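Local coordinates for uncharacterized protein (Parabacteroides merdae ATCC 43184, PDB 4OPW) that is of unknown function but, as a putative adhesin related to auto-transporter head domains, may take part in cell adhesion, at residues T17-F21 and K82-K86; F99-L105 and Q121-E127; I112-C118 and G137-M141; I181-V186 and A201-P205. One frame throughout, in Å; residues are numbered along the deposited sequence. Where two conformers were deposited one is given.

The four contacts are spread along an elongated parallel beta-helix built of strands, turns and loops, without helix. Contact 1 lies at the N-terminal end and closes before contact 2 opens; contacts 2 and 3 interleave along the chain, strand 109-114 leading into strand 119-122; contact 4 comes last. The centres of contacts 1 and 4 are about 34 Å apart, on opposite sides of the chain's centre, while contacts 2 and 3, with centres about 16 Å apart, touch where Leu122 packs on Ile112. Contacts 2 and 4 join successive coils through parallel strands, contact 3 joins them at a turn, and contact 1 lays a loop beside strand 80-85, so the contacts sample strand pairing, a corner and the N-terminal end of the solenoid.

Contact 1 (T17-F21 and K82-K86); sequences TIDDF and KTNSK
Phe21 takes a chi1 of 64°, which sets CG between the backbone N and the carbonyl carbon and brings its ring beside strand 80-85, where Thr83 (chi1 -167°) holds OG1 anti to its own N and near the ring. The ring receives the strand in two ways. Ser85 lies over one face, offset toward the rim, with CB 3.8 Å from the ring centroid in a CH-pi contact. Thr83 OG1 instead approaches the edge, 3.7 Å from Phe21 CE2. The same Ser85 CB also rests against the Phe21 carbonyl, 3.3 Å from O, so it touches both the carbonyl and the ring of Phe21. The hydroxyls look elsewhere for partners: Ser85 OG is hydrogen-bonded to Tyr34 OH and Trp87 O, and Thr83 OG1 to His42 O.

Ile18 adds an apolar neighbour to Thr83, its CG2 3.8 Å from Thr83 OG1, the two side chains crossing at about a right angle. The polar link between the segments is carried by water. One molecule donates to Asp19 O at 3.1 Å and to Asn84 O at 3.2 Å, and accepts a weak bond from Phe21 N; a second accepts from Lys86 N at 3.0 Å and donates weakly to Asp20 OD1. Ile18 also touches Ile43 on one sheet and Ile57 and Ile59 on the other. The loop between strands 11-17 and 23-27 thus packs its apolar residues between the two sheets at the N-terminal end of a parallel beta-helix.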
loop_
_atom_site.group_PDB
_atom_site.type_symbol
_atom_site.label_atom_id
_atom_site.label_comp_id
_atom_site.label_asym_id
_atom_site.label_seq_id
_atom_site.Cartn_x
_atom_site.Cartn_y
_atom_site.Cartn_z
ATOM N N THR A 17 -1.877 -2.481 -26.103
ATOM C CA THR A 17 -1.111 -3.558 -25.498
ATOM C C THR A 17 -0.018 -2.916 -24.670
ATOM O O THR A 17 0.358 -1.751 -24.919
ATOM C CB THR A 17 -0.547 -4.497 -26.571
ATOM O OG1 THR A 17 0.245 -3.709 -27.474
ATOM C CG2 THR A 17 -1.658 -5.256 -27.314
ATOM N N ILE A 18 0.472 -3.649 -23.668
ATOM C CA ILE A 18 1.570 -3.165 -22.836
ATOM C C ILE A 18 2.598 -4.272 -22.662
ATOM O O ILE A 18 2.238 -5.450 -22.614
ATOM C CB ILE A 18 1.045 -2.622 -21.471
ATOM C CG1 ILE A 18 2.139 -1.817 -20.720
ATOM C CG2 ILE A 18 0.422 -3.729 -20.582
ATOM C CD1 ILE A 18 1.644 -1.102 -19.402
ATOM N N ASP A 19 3.886 -3.880 -22.545
ATOM C CA ASP A 19 5.003 -4.792 -22.300
ATOM C C ASP A 19 4.901 -5.381 -20.891
ATOM O O ASP A 19 4.060 -4.947 -20.084
ATOM C CB ASP A 19 6.347 -4.049 -22.461
ATOM C CG ASP A 19 6.791 -3.733 -23.888
ATOM O OD1 ASP A 19 6.212 -4.307 -24.838
ATOM O OD2 ASP A 19 7.726 -2.916 -24.050
ATOM N N ASP A 20 5.764 -6.372 -20.590
ATOM C CA ASP A 20 5.788 -6.997 -19.269
ATOM C C ASP A 20 6.355 -6.049 -18.222
ATOM O O ASP A 20 7.386 -5.397 -18.448
ATOM C CB ASP A 20 6.660 -8.278 -19.317
ATOM C CG ASP A 20 6.076 -9.462 -20.054
ATOM O OD1 ASP A 20 4.920 -9.365 -20.516
ATOM O OD2 ASP A 20 6.782 -10.493 -20.172
ATOM N N PHE A 21 5.683 -5.982 -17.074
ATOM C CA PHE A 21 6.164 -5.229 -15.911
ATOM C C PHE A 21 5.921 -6.060 -14.658
ATOM O O PHE A 21 4.970 -6.844 -14.629
ATOM C CB PHE A 21 5.520 -3.828 -15.796
ATOM C CG PHE A 21 4.026 -3.823 -15.576
ATOM C CD1 PHE A 21 3.493 -3.862 -14.287
ATOM C CD2 PHE A 21 3.148 -3.786 -16.657
ATOM C CE1 PHE A 21 2.107 -3.900 -14.083
ATOM C CE2 PHE A 21 1.758 -3.782 -16.450
ATOM C CZ PHE A 21 1.246 -3.853 -15.167
ATOM N N LYS A 82 -6.259 1.063 -16.078
ATOM C CA LYS A 82 -6.649 -0.326 -15.875
ATOM C C LYS A 82 -5.606 -1.197 -16.579
ATOM O O LYS A 82 -5.461 -1.090 -17.795
ATOM C CB LYS A 82 -8.069 -0.618 -16.387
ATOM C CG LYS A 82 -8.507 -2.050 -16.060
ATOM C CD LYS A 82 -9.881 -2.396 -16.614
ATOM C CE LYS A 82 -10.072 -3.890 -16.642
ATOM N NZ LYS A 82 -11.505 -4.269 -16.716
ATOM N N THR A 83 -4.854 -2.034 -15.830
ATOM C CA THR A 83 -3.822 -2.845 -16.497
ATOM C C THR A 83 -3.630 -4.177 -15.763
ATOM O O THR A 83 -4.210 -4.396 -14.700
ATOM C CB THR A 83 -2.509 -2.040 -16.630
ATOM O OG1 THR A 83 -1.617 -2.702 -17.523
ATOM C CG2 THR A 83 -1.845 -1.751 -15.288
ATOM N N ASN A 84 -2.850 -5.073 -16.351
ATOM C CA ASN A 84 -2.589 -6.385 -15.773
ATOM C C ASN A 84 -1.158 -6.821 -16.085
ATOM O O ASN A 84 -0.548 -6.334 -17.052
ATOM C CB ASN A 84 -3.607 -7.438 -16.309
ATOM C CG ASN A 84 -3.391 -7.823 -17.753
ATOM O OD1 ASN A 84 -3.561 -7.003 -18.664
ATOM N ND2 ASN A 84 -2.992 -9.081 -18.000
ATOM N N SER A 85 -0.645 -7.766 -15.290
ATOM C CA SER A 85 0.662 -8.372 -15.508
ATOM C C SER A 85 0.667 -9.753 -14.889
ATOM O O SER A 85 -0.149 -10.038 -14.013
ATOM C CB SER A 85 1.775 -7.510 -14.924
ATOM O OG SER A 85 1.804 -7.574 -13.510
ATOM N N LYS A 86 1.607 -10.597 -15.308
ATOM C CA LYS A 86 1.687 -11.934 -14.747
ATOM C C LYS A 86 2.239 -11.900 -13.302
ATOM O O LYS A 86 1.848 -12.720 -12.465
ATOM C CB LYS A 86 2.559 -12.810 -15.656
ATOM C CG LYS A 86 2.613 -14.268 -15.236
ATOM C CD LYS A 86 3.224 -15.170 -16.310
ATOM C CE LYS A 86 3.448 -16.552 -15.732
ATOM N NZ LYS A 86 3.942 -17.517 -16.766
HETATM O O HOH W 1 2.476 -6.715 -18.092
HETATM O O HOH W 2 3.279 -9.424 -17.545
#

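Contact 2 (F99-L105 and Q121-E127); sequences FIANSPL and QLKQKVE. With EDO (1,2-ethanediol), chain E.
Ile100 with Gln121 and Ala101 with Leu122 form parallel beta bridges between neighbouring coils of a parallel beta-helix, and pairing resumes after a short loop at Leu105 with Val126. Backbone bonds hold both runs. In the first, Gln121 N bonds to Phe99 O at 2.8 Å and Ala101 N to Gln121 O; in the second, Glu127 N bonds to Leu105 O.

The tight part is the buried apolar side. Leu122 points one branch, CD2, into a group of three neighbours: Ala101 CB at 3.8 Å, the edge of the Phe99 ring, and Leu105 CD1, the leucines meeting at about a right angle. With CG beside its backbone N (chi1 -60°), Leu105 carries CD1 alongside Val126, where it touches CG2. Leu110 and Ile112 of the other sheet close over this cluster.

The other side is looser and wetter. Ile100 and Gln121 run side by side, and the extended Lys123 crosses Ile100, its CE 3.9 Å from CG2. Lys123 and Asn102 share a water, which accepts from NZ and donates to OD1. Between the paired runs the direct backbone bonding is interrupted, and another water bridges Ser103 O and Gln124 N, 3.0 Å from each. At the far end Glu127 OE2 accepts a 3.1 Å hydrogen bond from O1 of a 1,2-ethanediol, probably from the crystallisation liquor, that is also bonded to Asp149 OD1.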
loop_
_atom_site.group_PDB
_atom_site.type_symbol
_atom_site.label_atom_id
_atom_site.label_comp_id
_atom_site.label_asym_id
_atom_site.label_seq_id
_atom_site.Cartn_x
_atom_site.Cartn_y
_atom_site.Cartn_z
ATOM N N PHE A 99 -4.813 3.100 -5.513
ATOM C CA PHE A 99 -4.323 1.846 -6.097
ATOM C C PHE A 99 -5.239 0.730 -5.629
ATOM O O PHE A 99 -5.411 0.549 -4.424
ATOM C CB PHE A 99 -2.850 1.523 -5.756
ATOM C CG PHE A 99 -2.409 0.222 -6.390
ATOM C CD1 PHE A 99 -1.917 0.195 -7.693
ATOM C CD2 PHE A 99 -2.495 -0.979 -5.690
ATOM C CE1 PHE A 99 -1.519 -1.011 -8.286
ATOM C CE2 PHE A 99 -2.075 -2.184 -6.274
ATOM C CZ PHE A 99 -1.617 -2.194 -7.580
ATOM N N ILE A 100 -5.852 0.011 -6.567
ATOM C CA ILE A 100 -6.728 -1.105 -6.218
ATOM C C ILE A 100 -6.274 -2.376 -6.933
ATOM O O ILE A 100 -6.180 -2.380 -8.166
ATOM C CB ILE A 100 -8.231 -0.814 -6.546
ATOM C CG1 ILE A 100 -8.795 0.418 -5.764
ATOM C CG2 ILE A 100 -9.088 -2.056 -6.293
ATOM C CD1 ILE A 100 -10.211 0.868 -6.196
ATOM N N ALA A 101 -6.032 -3.461 -6.174
ATOM C CA ALA A 101 -5.743 -4.777 -6.754
ATOM C C ALA A 101 -7.064 -5.563 -6.727
ATOM O O ALA A 101 -7.606 -5.829 -5.641
ATOM C CB ALA A 101 -4.641 -5.485 -5.974
ATOM N N ASN A 102 -7.619 -5.856 -7.913
ATOM C CA ASN A 102 -8.912 -6.549 -8.080
ATOM C C ASN A 102 -8.774 -8.039 -8.365
ATOM O O ASN A 102 -9.674 -8.669 -8.938
ATOM C CB ASN A 102 -9.717 -5.882 -9.183
ATOM C CG ASN A 102 -10.327 -4.589 -8.725
ATOM O OD1 ASN A 102 -10.925 -4.515 -7.645
ATOM N ND2 ASN A 102 -10.168 -3.544 -9.519
ATOM N N SER A 103 -7.647 -8.599 -7.977
ATOM C CA SER A 103 -7.374 -10.023 -8.127
ATOM C C SER A 103 -6.600 -10.498 -6.934
ATOM O O SER A 103 -5.946 -9.676 -6.289
ATOM C CB SER A 103 -6.540 -10.260 -9.396
ATOM O OG SER A 103 -5.191 -9.877 -9.169
ATOM N N PRO A 104 -6.514 -11.826 -6.698
ATOM C CA PRO A 104 -5.552 -12.315 -5.702
ATOM C C PRO A 104 -4.134 -11.977 -6.175
ATOM O O PRO A 104 -3.918 -11.710 -7.372
ATOM C CB PRO A 104 -5.783 -13.837 -5.683
ATOM C CG PRO A 104 -7.112 -14.060 -6.347
ATOM C CD PRO A 104 -7.200 -12.944 -7.380
ATOM N N LEU A 105 -3.184 -11.919 -5.238
ATOM C CA LEU A 105 -1.786 -11.615 -5.533
ATOM C C LEU A 105 -0.884 -12.701 -4.976
ATOM O O LEU A 105 -1.074 -13.147 -3.838
ATOM C CB LEU A 105 -1.363 -10.262 -4.958
ATOM C CG LEU A 105 -2.128 -9.019 -5.467
ATOM C CD1 LEU A 105 -1.770 -7.807 -4.652
ATOM C CD2 LEU A 105 -1.871 -8.777 -6.943
ATOM N N GLN A 121 -5.742 -0.409 -1.797
ATOM C CA GLN A 121 -6.708 -1.436 -1.419
ATOM C C GLN A 121 -6.372 -2.746 -2.113
ATOM O O GLN A 121 -6.449 -2.828 -3.344
ATOM C CB GLN A 121 -8.160 -1.026 -1.732
ATOM C CG GLN A 121 -8.626 0.273 -1.057
ATOM C CD GLN A 121 -9.911 0.743 -1.683
ATOM O OE1 GLN A 121 -9.921 1.539 -2.621
ATOM N NE2 GLN A 121 -11.010 0.229 -1.213
ATOM N N LEU A 122 -5.977 -3.770 -1.332
ATOM C CA LEU A 122 -5.706 -5.108 -1.867
ATOM C C LEU A 122 -6.943 -5.901 -1.529
ATOM O O LEU A 122 -7.122 -6.292 -0.384
ATOM C CB LEU A 122 -4.401 -5.710 -1.322
ATOM C CG LEU A 122 -3.147 -4.785 -1.376
ATOM C CD1 LEU A 122 -1.933 -5.486 -0.793
ATOM C CD2 LEU A 122 -2.866 -4.244 -2.810
ATOM N N LYS A 123 -7.881 -5.982 -2.483
ATOM C CA LYS A 123 -9.231 -6.499 -2.212
ATOM C C LYS A 123 -9.369 -8.027 -2.156
ATOM O O LYS A 123 -10.393 -8.513 -1.648
ATOM C CB LYS A 123 -10.229 -5.927 -3.232
ATOM C CG LYS A 123 -10.398 -4.404 -3.091
ATOM C CD LYS A 123 -11.619 -3.904 -3.836
ATOM C CE LYS A 123 -11.888 -2.445 -3.582
ATOM N NZ LYS A 123 -13.035 -1.947 -4.393
ATOM N N GLN A 124 -8.394 -8.783 -2.695
ATOM C CA GLN A 124 -8.468 -10.253 -2.686
ATOM C C GLN A 124 -7.209 -10.848 -2.061
ATOM O O GLN A 124 -6.232 -10.126 -1.823
ATOM C CB GLN A 124 -8.745 -10.800 -4.086
ATOM C CG GLN A 124 -10.201 -10.567 -4.520
ATOM C CD GLN A 124 -10.474 -10.947 -5.955
ATOM O OE1 GLN A 124 -10.843 -10.115 -6.780
ATOM N NE2 GLN A 124 -10.335 -12.210 -6.284
ATOM N N LYS A 125 -7.247 -12.143 -1.721
ATOM C CA LYS A 125 -6.178 -12.782 -0.960
ATOM C C LYS A 125 -4.772 -12.536 -1.539
ATOM O O LYS A 125 -4.512 -12.756 -2.720
ATOM C CB LYS A 125 -6.431 -14.289 -0.777
ATOM C CG LYS A 125 -5.464 -14.965 0.197
ATOM C CD LYS A 125 -5.786 -16.446 0.366
ATOM C CE LYS A 125 -5.006 -17.066 1.501
ATOM N NZ LYS A 125 -5.424 -18.470 1.749
ATOM N N VAL A 126 -3.886 -12.065 -0.665
ATOM C CA VAL A 126 -2.463 -11.856 -0.938
ATOM C C VAL A 126 -1.719 -13.044 -0.311
ATOM O O VAL A 126 -1.772 -13.219 0.912
ATOM C CB VAL A 126 -1.970 -10.493 -0.387
ATOM C CG1 VAL A 126 -0.464 -10.308 -0.613
ATOM C CG2 VAL A 126 -2.767 -9.327 -0.993
ATOM N N GLU A 127 -1.076 -13.884 -1.134
ATOM C CA GLU A 127 -0.329 -15.038 -0.617
ATOM C C GLU A 127 1.097 -14.932 -1.112
ATOM O O GLU A 127 1.375 -15.235 -2.268
ATOM C CB GLU A 127 -0.996 -16.368 -1.012
ATOM C CG GLU A 127 -0.260 -17.575 -0.456
ATOM C CD GLU A 127 -1.060 -18.842 -0.247
ATOM O OE1 GLU A 127 -2.230 -18.907 -0.695
ATOM O OE2 GLU A 127 -0.510 -19.773 0.386
HETATM C C1 EDO E . 2.491 -18.416 1.936
HETATM O O1 EDO E . 2.073 -19.756 2.160
HETATM C C2 EDO E . 3.703 -18.102 2.829
HETATM O O2 EDO E . 3.375 -18.379 4.185
HETATM O O HOH W 3 -12.837 -2.784 -7.006
HETATM O O HOH W 4 -5.652 -8.156 -3.706
#

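Contact 3 (I112-C118 and G137-M141); sequences INANSNC and GSANM
A type I' turn from Asn115 to Cys118 sits against residues 137-141, whose Gly137 and Ser138 likewise have positive phi, while the strands flanking the two turns, 112-114 and 139-141, run at 141° to each other with axes 8.0 Å apart. This is turn stacking in a parallel beta-helix: strand 112-114 belongs to one sheet and strand 139-141 to the other, and the chain passes from one sheet to the other at this corner in each of the two coils. Two backbone bonds join the turns. Asn117 N reaches Gly137 O at 2.9 Å, coming from above the carbonyl plane and well short of straight, whereas Asn140 N meets Cys118 O, also at 2.9 Å, with a straighter N-H.

Inside the corner the packing is apolar. Ala139 CB lies 3.9 Å from Ala114 CB and also rests on Ala114 O. Deeper in, selenomethionine Met141 stretches across, with CG anti to its backbone N (chi1 -163°) and a final bend at chi3 (-64°) that turns CE onto Ile112 CG2 at 3.7 Å and Ala114 CB at 4.0 Å. Val120, Leu133 and Val135 surround the same group, placing it in the core between the sheets.

Outside, polar side chains edge the stacked turns. Ser138 OG bonds to Ser158 OG and Asn140 OD1 to Thr160 OG1, both one coil further on. A water donates to Gly137 O at 2.9 Å and accepts a weak bond from Asn117 ND2. Another water takes the Asn140 amide, accepting a hydrogen bond from ND2 at 2.7 Å.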
loop_
_atom_site.group_PDB
_atom_site.type_symbol
_atom_site.label_atom_id
_atom_site.label_comp_id
_atom_site.label_asym_id
_atom_site.label_seq_id
_atom_site.Cartn_x
_atom_site.Cartn_y
_atom_site.Cartn_z
ATOM N N ILE A 112 5.038 -2.716 -0.796
ATOM C CA ILE A 112 4.208 -1.575 -1.125
ATOM C C ILE A 112 4.612 -0.370 -0.295
ATOM O O ILE A 112 4.702 -0.466 0.938
ATOM C CB ILE A 112 2.704 -1.895 -0.941
ATOM C CG1 ILE A 112 2.331 -3.154 -1.779
ATOM C CG2 ILE A 112 1.812 -0.667 -1.326
ATOM C CD1 ILE A 112 0.929 -3.558 -1.726
ATOM N N ASN A 113 4.881 0.759 -0.973
ATOM C CA ASN A 113 5.205 2.034 -0.336
ATOM C C ASN A 113 4.120 3.029 -0.713
ATOM O O ASN A 113 4.005 3.378 -1.892
ATOM C CB ASN A 113 6.599 2.531 -0.754
ATOM C CG ASN A 113 7.747 1.621 -0.368
ATOM O OD1 ASN A 113 7.647 0.769 0.526
ATOM N ND2 ASN A 113 8.888 1.799 -1.024
ATOM N N ALA A 114 3.297 3.441 0.265
ATOM C CA ALA A 114 2.172 4.335 0.043
ATOM C C ALA A 114 2.477 5.644 0.741
ATOM O O ALA A 114 2.711 5.669 1.960
ATOM C CB ALA A 114 0.879 3.694 0.572
ATOM N N ASN A 115 2.563 6.716 -0.051
ATOM C CA ASN A 115 2.922 8.026 0.475
ATOM C C ASN A 115 1.887 9.078 0.171
ATOM O O ASN A 115 0.930 8.827 -0.567
ATOM C CB ASN A 115 4.265 8.452 -0.139
ATOM C CG ASN A 115 5.370 7.429 0.000
ATOM O OD1 ASN A 115 5.951 6.961 -0.995
ATOM N ND2 ASN A 115 5.646 7.027 1.226
ATOM N N SER A 116 2.096 10.275 0.751
ATOM C CA SER A 116 1.343 11.496 0.511
ATOM C C SER A 116 -0.130 11.247 0.117
ATOM O O SER A 116 -0.519 11.410 -1.051
ATOM C CB SER A 116 2.048 12.339 -0.552
ATOM O OG SER A 116 2.475 11.567 -1.669
ATOM N N ASN A 117 -0.940 10.824 1.111
ATOM C CA ASN A 117 -2.404 10.688 1.067
ATOM C C ASN A 117 -2.987 9.638 0.127
ATOM O O ASN A 117 -4.218 9.606 -0.050
ATOM C CB ASN A 117 -3.053 12.044 0.707
ATOM C CG ASN A 117 -2.598 13.142 1.618
ATOM O OD1 ASN A 117 -3.120 13.285 2.723
ATOM N ND2 ASN A 117 -1.569 13.849 1.205
ATOM N N CYS A 118 -2.157 8.730 -0.397
ATOM C CA CYS A 118 -2.640 7.657 -1.260
ATOM C C CYS A 118 -3.583 6.718 -0.516
ATOM O O CYS A 118 -3.625 6.714 0.721
ATOM C CB CYS A 118 -1.467 6.874 -1.825
ATOM S SG CYS A 118 -0.718 7.649 -3.257
ATOM N N GLY A 137 3.007 10.086 5.182
ATOM C CA GLY A 137 2.266 11.249 4.683
ATOM C C GLY A 137 0.768 11.075 4.639
ATOM O O GLY A 137 0.123 11.500 3.681
ATOM N N SER A 138 0.198 10.455 5.696
ATOM C CA SER A 138 -1.240 10.248 5.888
ATOM C C SER A 138 -1.867 9.371 4.816
ATOM O O SER A 138 -3.094 9.422 4.635
ATOM C CB SER A 138 -1.998 11.578 5.993
ATOM O OG SER A 138 -1.473 12.400 7.020
ATOM N N ALA A 139 -1.056 8.518 4.153
ATOM C CA ALA A 139 -1.594 7.533 3.231
ATOM C C ALA A 139 -2.325 6.435 4.033
ATOM O O ALA A 139 -2.168 6.336 5.258
ATOM C CB ALA A 139 -0.476 6.930 2.360
ATOM N N ASN A 140 -3.184 5.662 3.359
ATOM C CA ASN A 140 -3.961 4.610 4.008
ATOM C C ASN A 140 -3.893 3.341 3.205
ATOM O O ASN A 140 -3.933 3.370 1.969
ATOM C CB ASN A 140 -5.419 5.055 4.170
ATOM C CG ASN A 140 -5.580 6.236 5.090
ATOM O OD1 ASN A 140 -5.420 6.126 6.308
ATOM N ND2 ASN A 140 -5.822 7.408 4.540
HETATM N N MSE A 141 -3.825 2.212 3.898
HETATM C CA MSE A 141 -3.802 0.943 3.207
HETATM C C MSE A 141 -4.807 -0.020 3.816
HETATM O O MSE A 141 -4.962 -0.063 5.038
HETATM C CB MSE A 141 -2.405 0.338 3.241
HETATM C CG MSE A 141 -2.223 -0.745 2.219
HETATM SE SE MSE A 141 -0.385 -1.320 2.442
HETATM C CE MSE A 141 0.533 0.020 2.042
HETATM O O HOH W 5 -4.944 11.290 3.495
HETATM O O HOH W 6 0.192 14.376 3.101
HETATM O O HOH W 7 -5.884 7.918 1.891
#

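Contact 4 (I181-V186 and A201-P205); sequences IMAFGV and AQIHP
Strands 181-183 and 201-205 pair in parallel toward the C-terminal part of the chain, and the pairing gives way to a corner where the Phe184 ring lies over Gln202 of the next coil. Ile181 is in register with Ala201, and Met182 with Gln202. Gln202 N bonds to Ile181 O at 2.9 Å, and Ala183 N to Gln202 O at 2.8 Å.

Phe184, with CG beside its backbone N (chi1 -79°), lays one ring face on the extended side chain of Gln202. Gln202 CB stands over the ring centre in a CH-pi contact, 3.5 Å from the centroid. Farther out on the same side chain, Gln202 CD comes to 3.5 Å from Phe184 CE2, the amide plane inclined only 14° to the ring. Ile203 O meets the ring at its edge, in plane, and Lys222 makes a cation-pi contact with it.

Parallel pairing of each coil with the next is what builds a parallel beta-helix. Here Ile181, Ala201 and Ile203 face inward, toward strands 170-177 and 191-197 of the other sheet.

At the type I turn from Ala183 to Val186 the direct bonding lapses locally, Ala183 O and His204 N being 3.7 Å apart. A water bridges them, donating to Ala183 O and to Val186 O, each at 2.7 Å, and accepting from His204 N at 2.9 Å. A second water accepts from Phe184 N and donates to Gln202 OE1. His204 ND1 is hydrogen-bonded to Lys222 O, on the following coil.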
loop_
_atom_site.group_PDB
_atom_site.type_symbol
_atom_site.label_atom_id
_atom_site.label_comp_id
_atom_site.label_asym_id
_atom_site.label_seq_id
_atom_site.Cartn_x
_atom_site.Cartn_y
_atom_site.Cartn_z
ATOM N N ILE A 181 -2.145 1.141 13.251
ATOM C CA ILE A 181 -2.118 -0.193 12.658
ATOM C C ILE A 181 -3.340 -0.924 13.219
ATOM O O ILE A 181 -3.486 -1.004 14.441
ATOM C CB ILE A 181 -0.783 -0.974 12.909
ATOM C CG1 ILE A 181 0.402 -0.314 12.142
ATOM C CG2 ILE A 181 -0.933 -2.475 12.524
ATOM C CD1 ILE A 181 1.811 -0.804 12.530
HETATM N N MSE A 182 -4.227 -1.416 12.335
HETATM C CA MSE A 182 -5.412 -2.187 12.718
HETATM C C MSE A 182 -5.197 -3.612 12.216
HETATM O O MSE A 182 -5.462 -3.905 11.034
HETATM C CB MSE A 182 -6.685 -1.553 12.142
HETATM C CG MSE A 182 -7.096 -0.259 12.838
HETATM SE SE MSE A 182 -8.160 0.853 11.652
HETATM C CE MSE A 182 -6.746 1.535 10.534
ATOM N N ALA A 183 -4.626 -4.482 13.076
ATOM C CA ALA A 183 -4.305 -5.849 12.691
ATOM C C ALA A 183 -4.733 -6.896 13.728
ATOM O O ALA A 183 -4.074 -7.929 13.856
ATOM C CB ALA A 183 -2.810 -5.973 12.401
ATOM N N PHE A 184 -5.896 -6.687 14.402
ATOM C CA PHE A 184 -6.426 -7.729 15.293
ATOM C C PHE A 184 -6.797 -9.007 14.505
ATOM O O PHE A 184 -6.771 -10.114 15.058
ATOM C CB PHE A 184 -7.685 -7.231 16.021
ATOM C CG PHE A 184 -7.502 -6.321 17.208
ATOM C CD1 PHE A 184 -6.479 -6.544 18.128
ATOM C CD2 PHE A 184 -8.411 -5.301 17.467
ATOM C CE1 PHE A 184 -6.333 -5.723 19.252
ATOM C CE2 PHE A 184 -8.287 -4.500 18.611
ATOM C CZ PHE A 184 -7.239 -4.709 19.486
ATOM N N GLY A 185 -7.138 -8.830 13.224
ATOM C CA GLY A 185 -7.554 -9.924 12.347
ATOM C C GLY A 185 -6.448 -10.827 11.831
ATOM O O GLY A 185 -6.741 -11.864 11.223
ATOM N N VAL A 186 -5.169 -10.443 12.020
ATOM C CA VAL A 186 -4.048 -11.240 11.528
ATOM C C VAL A 186 -3.380 -11.984 12.693
ATOM O O VAL A 186 -2.727 -11.366 13.543
ATOM C CB VAL A 186 -3.022 -10.391 10.714
ATOM C CG1 VAL A 186 -1.843 -11.247 10.241
ATOM C CG2 VAL A 186 -3.703 -9.729 9.520
ATOM N N ALA A 201 -1.461 0.678 17.873
ATOM C CA ALA A 201 -1.303 -0.595 17.178
ATOM C C ALA A 201 -2.232 -1.622 17.794
ATOM O O ALA A 201 -2.217 -1.798 19.007
ATOM C CB ALA A 201 0.144 -1.085 17.223
ATOM N N GLN A 202 -3.064 -2.265 16.966
ATOM C CA GLN A 202 -3.993 -3.348 17.351
ATOM C C GLN A 202 -3.444 -4.603 16.733
ATOM O O GLN A 202 -3.342 -4.672 15.508
ATOM C CB GLN A 202 -5.402 -3.052 16.873
ATOM C CG GLN A 202 -6.033 -1.836 17.549
ATOM C CD GLN A 202 -7.381 -1.512 16.966
ATOM O OE1 GLN A 202 -7.742 -1.965 15.875
ATOM N NE2 GLN A 202 -8.155 -0.719 17.677
ATOM N N ILE A 203 -2.996 -5.560 17.545
ATOM C CA ILE A 203 -2.282 -6.719 17.010
ATOM C C ILE A 203 -2.773 -8.029 17.628
ATOM O O ILE A 203 -3.477 -8.005 18.646
ATOM C CB ILE A 203 -0.745 -6.520 17.221
ATOM C CG1 ILE A 203 -0.401 -6.359 18.730
ATOM C CG2 ILE A 203 -0.234 -5.338 16.380
ATOM C CD1 ILE A 203 1.093 -6.222 19.039
ATOM N N HIS A 204 -2.438 -9.167 16.981
ATOM C CA HIS A 204 -2.902 -10.475 17.465
ATOM C C HIS A 204 -1.735 -11.492 17.512
ATOM O O HIS A 204 -1.670 -12.411 16.689
ATOM C CB HIS A 204 -4.092 -10.967 16.609
ATOM C CG HIS A 204 -4.667 -12.298 16.990
ATOM N ND1 HIS A 204 -4.567 -12.800 18.279
ATOM C CD2 HIS A 204 -5.369 -13.175 16.238
ATOM C CE1 HIS A 204 -5.161 -13.983 18.251
ATOM N NE2 HIS A 204 -5.666 -14.246 17.048
ATOM N N PRO A 205 -0.788 -11.314 18.471
ATOM C CA PRO A 205 0.284 -12.321 18.654
ATOM C C PRO A 205 -0.307 -13.599 19.252
ATOM O O PRO A 205 -1.187 -13.499 20.097
ATOM C CB PRO A 205 1.269 -11.641 19.623
ATOM C CG PRO A 205 0.667 -10.324 19.981
ATOM C CD PRO A 205 -0.754 -10.308 19.550
HETATM O O HOH W 8 -1.587 -8.951 14.174
HETATM O O HOH W 9 -7.763 -4.413 14.119
#